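Local coordinates for CRP-like protein Clp (Xanthomonas campestris pv. campestris, PDB 3IWZ) that acts as a homodimeric, cyclic-di-GMP-responsive global transcription regulator that activates or represses virulence genes, apparently losing DNA binding when it binds the nucleotide, at residues Ser179-Gln191 / Leu217-Thr229. Sequence-based numbering, arbitrary orientation.
Sequences SHPQGTQLRVSRQ and LHARGKTVVLYGT
Leu186 and Val224 form a hydrogen-bonded pair between strands 183-186 and 223-227, whose axes run antiparallel at 162° and approach to 4.6 Å. Leu186 N donates to Val224 O at 2.7 Å, and Val224 N returns a bond to Leu186 O at 2.9 Å. Thr184 and Leu226 make the next hydrogen-bonded pair, though Leu226 N to Thr184 O is weak. Close packing continues at Gly183, whose CA lies 3.3 Å from Leu226 O in a CA-H...O contact.

Buried Val225, on the face it shares with Gln185, belongs to this close packing too. Its CG1, anti to its own backbone N (chi1 -168°), sits over one face of the His180 imidazole, 3.6 Å from the ring centroid and 14° off the normal, a CH-pi contact. Gln182 N donates to His180 ND1 in the ring plane, which helps to orient the imidazole. The solvent side lies at the exposed Gln182, Arg187 and Lys222. Gln182 CB lies alongside Tyr227, 3.8 Å from CD2. At the other end the contact is held by long approaches of an exposed side chain: Lys222, bent at chi2, brings NZ to 3.8 Å from Ser189 CB.

These strands are the central pair of the four-stranded antiparallel sheet of the CRP-type winged-helix domain, and 217-220 with 223-227 form the wing hairpin. Leu186 and Leu226, on the opposite face from Val225, pack on helix 160-172, while Ser189 occupies the N-cap position before helix 190-197, the first helix of the predicted helix-turn-helix.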
# COMPACT_ATOMS: atom_id res chain seq x y z
N SER D 179 -9.45 29.29 0.27
CA SER D 179 -8.77 30.32 -0.53
C SER D 179 -8.41 31.55 0.32
O SER D 179 -9.11 31.90 1.27
CB SER D 179 -9.66 30.74 -1.71
OG SER D 179 -9.93 29.65 -2.57
N HIS D 180 -7.31 32.22 -0.05
CA HIS D 180 -6.80 33.38 0.66
C HIS D 180 -6.31 34.43 -0.35
O HIS D 180 -5.94 34.08 -1.47
CB HIS D 180 -5.63 32.92 1.55
CG HIS D 180 -5.30 33.83 2.69
ND1 HIS D 180 -4.67 35.05 2.52
CD2 HIS D 180 -5.48 33.69 4.02
CE1 HIS D 180 -4.49 35.61 3.70
NE2 HIS D 180 -4.97 34.81 4.63
N PRO D 181 -6.32 35.73 0.03
CA PRO D 181 -5.86 36.80 -0.87
C PRO D 181 -4.41 36.62 -1.31
O PRO D 181 -3.99 37.10 -2.37
CB PRO D 181 -6.04 38.06 -0.02
CG PRO D 181 -7.24 37.72 0.82
CD PRO D 181 -6.93 36.30 1.24
N GLN D 182 -3.63 35.91 -0.48
CA GLN D 182 -2.22 35.65 -0.76
C GLN D 182 -2.07 34.40 -1.60
O GLN D 182 -1.27 34.36 -2.54
CB GLN D 182 -1.45 35.49 0.54
CG GLN D 182 -1.27 36.79 1.31
CD GLN D 182 -0.64 37.87 0.46
OE1 GLN D 182 0.31 37.61 -0.28
NE2 GLN D 182 -1.15 39.09 0.57
N GLY D 183 -2.83 33.37 -1.24
CA GLY D 183 -2.78 32.11 -1.96
C GLY D 183 -3.90 31.18 -1.53
O GLY D 183 -5.01 31.25 -2.06
N THR D 184 -3.59 30.31 -0.58
CA THR D 184 -4.56 29.36 -0.05
C THR D 184 -4.26 29.16 1.43
O THR D 184 -3.10 29.01 1.82
CB THR D 184 -4.47 28.00 -0.76
OG1 THR D 184 -4.80 28.17 -2.15
CG2 THR D 184 -5.45 27.01 -0.14
N GLN D 185 -5.31 29.16 2.24
CA GLN D 185 -5.18 28.96 3.68
C GLN D 185 -5.40 27.49 4.01
O GLN D 185 -6.54 27.00 3.98
CB GLN D 185 -6.19 29.83 4.44
CG GLN D 185 -6.27 29.52 5.93
CD GLN D 185 -4.91 29.57 6.61
OE1 GLN D 185 -4.42 30.64 6.98
NE2 GLN D 185 -4.28 28.40 6.75
N LEU D 186 -4.31 26.80 4.33
CA LEU D 186 -4.37 25.37 4.64
C LEU D 186 -4.06 25.12 6.11
O LEU D 186 -2.92 25.28 6.56
CB LEU D 186 -3.37 24.60 3.77
CG LEU D 186 -3.41 24.84 2.26
CD1 LEU D 186 -2.32 24.02 1.59
CD2 LEU D 186 -4.76 24.47 1.70
N ARG D 187 -5.08 24.71 6.85
CA ARG D 187 -4.93 24.44 8.28
C ARG D 187 -4.31 23.07 8.55
O ARG D 187 -5.01 22.05 8.56
CB ARG D 187 -6.30 24.54 8.97
CG ARG D 187 -6.25 24.34 10.48
CD ARG D 187 -7.54 24.82 11.13
NE ARG D 187 -8.73 24.23 10.52
CZ ARG D 187 -9.07 22.95 10.62
NH1 ARG D 187 -8.32 22.10 11.32
NH2 ARG D 187 -10.17 22.51 10.02
N VAL D 188 -3.00 23.06 8.78
CA VAL D 188 -2.27 21.84 9.09
C VAL D 188 -1.25 22.10 10.18
O VAL D 188 -0.30 22.86 9.99
CB VAL D 188 -1.53 21.27 7.85
CG1 VAL D 188 -0.74 20.03 8.24
CG2 VAL D 188 -2.53 20.91 6.76
N SER D 189 -1.45 21.48 11.34
CA SER D 189 -0.55 21.64 12.47
C SER D 189 0.85 21.13 12.16
O SER D 189 1.04 20.24 11.33
CB SER D 189 -1.12 20.90 13.69
OG SER D 189 -1.66 19.64 13.31
N ARG D 190 1.85 21.71 12.83
CA ARG D 190 3.24 21.32 12.64
C ARG D 190 3.41 19.83 12.92
O ARG D 190 4.22 19.16 12.29
CB ARG D 190 4.15 22.15 13.57
CG ARG D 190 5.61 21.72 13.55
CD ARG D 190 6.57 22.91 13.68
NE ARG D 190 6.61 23.49 15.02
CZ ARG D 190 7.45 24.46 15.38
NH1 ARG D 190 8.31 24.96 14.49
NH2 ARG D 190 7.45 24.93 16.62
N GLN D 191 2.62 19.33 13.87
CA GLN D 191 2.66 17.92 14.24
C GLN D 191 2.21 17.05 13.08
O GLN D 191 2.91 16.11 12.70
CB GLN D 191 1.75 17.69 15.46
CG GLN D 191 2.27 18.38 16.73
CD GLN D 191 1.16 18.79 17.68
OE1 GLN D 191 0.32 19.64 17.35
NE2 GLN D 191 1.14 18.20 18.87
N LEU D 217 5.07 31.25 1.66
CA LEU D 217 4.02 30.89 2.62
C LEU D 217 4.21 31.62 3.95
O LEU D 217 5.30 32.10 4.25
CB LEU D 217 4.02 29.37 2.88
CG LEU D 217 5.26 28.73 3.50
CD1 LEU D 217 5.43 29.15 4.96
CD2 LEU D 217 5.10 27.21 3.42
N HIS D 218 3.15 31.67 4.75
CA HIS D 218 3.19 32.34 6.04
C HIS D 218 2.81 31.37 7.16
O HIS D 218 1.66 30.95 7.26
CB HIS D 218 2.22 33.54 6.04
CG HIS D 218 2.24 34.34 7.31
ND1 HIS D 218 3.34 35.04 7.73
CD2 HIS D 218 1.28 34.55 8.24
CE1 HIS D 218 3.07 35.64 8.88
NE2 HIS D 218 1.82 35.36 9.21
N ALA D 219 3.78 31.01 8.00
CA ALA D 219 3.54 30.08 9.11
C ALA D 219 2.73 30.75 10.22
O ALA D 219 3.28 31.25 11.20
CB ALA D 219 4.88 29.58 9.67
N ARG D 220 1.41 30.73 10.07
CA ARG D 220 0.49 31.35 11.02
C ARG D 220 0.03 30.43 12.15
O ARG D 220 -1.02 29.79 12.05
CB ARG D 220 -0.73 31.91 10.27
CG ARG D 220 -1.58 32.90 11.05
CD ARG D 220 -2.70 33.45 10.17
NE ARG D 220 -3.47 34.50 10.85
CZ ARG D 220 -4.18 34.31 11.96
NH1 ARG D 220 -4.22 33.11 12.53
NH2 ARG D 220 -4.83 35.32 12.52
N GLY D 221 0.82 30.37 13.22
CA GLY D 221 0.50 29.56 14.39
C GLY D 221 -0.03 28.15 14.19
O GLY D 221 0.68 27.18 14.45
N LYS D 222 -1.29 28.03 13.77
CA LYS D 222 -1.90 26.72 13.57
C LYS D 222 -2.19 26.48 12.10
O LYS D 222 -2.33 25.33 11.67
CB LYS D 222 -3.20 26.62 14.37
CG LYS D 222 -3.69 25.20 14.59
CD LYS D 222 -2.66 24.42 15.40
CE LYS D 222 -3.23 23.12 15.94
NZ LYS D 222 -2.30 22.49 16.93
N THR D 223 -2.27 27.56 11.34
CA THR D 223 -2.57 27.48 9.91
C THR D 223 -1.38 27.87 9.03
O THR D 223 -0.39 28.43 9.50
CB THR D 223 -3.79 28.35 9.56
OG1 THR D 223 -3.91 29.42 10.52
CG2 THR D 223 -5.06 27.52 9.57
N VAL D 224 -1.50 27.58 7.73
CA VAL D 224 -0.45 27.90 6.76
C VAL D 224 -1.04 28.54 5.51
O VAL D 224 -1.92 27.96 4.87
CB VAL D 224 0.31 26.63 6.33
CG1 VAL D 224 1.31 26.97 5.23
CG2 VAL D 224 1.00 26.01 7.52
N VAL D 225 -0.54 29.72 5.15
CA VAL D 225 -1.03 30.39 3.97
C VAL D 225 -0.00 30.24 2.85
O VAL D 225 0.94 31.01 2.76
CB VAL D 225 -1.28 31.89 4.23
CG1 VAL D 225 -2.07 32.49 3.07
CG2 VAL D 225 -2.03 32.08 5.54
N LEU D 226 -0.20 29.22 2.02
CA LEU D 226 0.71 28.95 0.91
C LEU D 226 0.52 29.98 -0.18
O LEU D 226 -0.50 29.98 -0.86
CB LEU D 226 0.44 27.56 0.33
CG LEU D 226 1.32 27.14 -0.86
CD1 LEU D 226 2.69 26.69 -0.36
CD2 LEU D 226 0.65 26.01 -1.63
N TYR D 227 1.51 30.85 -0.36
CA TYR D 227 1.44 31.87 -1.40
C TYR D 227 1.34 31.19 -2.76
O TYR D 227 1.91 30.12 -2.98
CB TYR D 227 2.69 32.75 -1.38
CG TYR D 227 2.89 33.49 -0.08
CD1 TYR D 227 4.13 34.04 0.26
CD2 TYR D 227 1.84 33.65 0.83
CE1 TYR D 227 4.32 34.71 1.47
CE2 TYR D 227 2.02 34.32 2.04
CZ TYR D 227 3.26 34.84 2.35
OH TYR D 227 3.44 35.50 3.55
N GLY D 228 0.59 31.82 -3.66
CA GLY D 228 0.43 31.26 -4.99
C GLY D 228 -0.79 30.40 -5.13
O GLY D 228 -1.92 30.90 -5.13
N THR D 229 -0.57 29.09 -5.24
CA THR D 229 -1.66 28.12 -5.41
C THR D 229 -2.36 27.74 -4.11
O THR D 229 -1.91 28.19 -3.03
CB THR D 229 -1.16 26.83 -6.10
OG1 THR D 229 -0.25 26.14 -5.23
CG2 THR D 229 -0.43 27.17 -7.41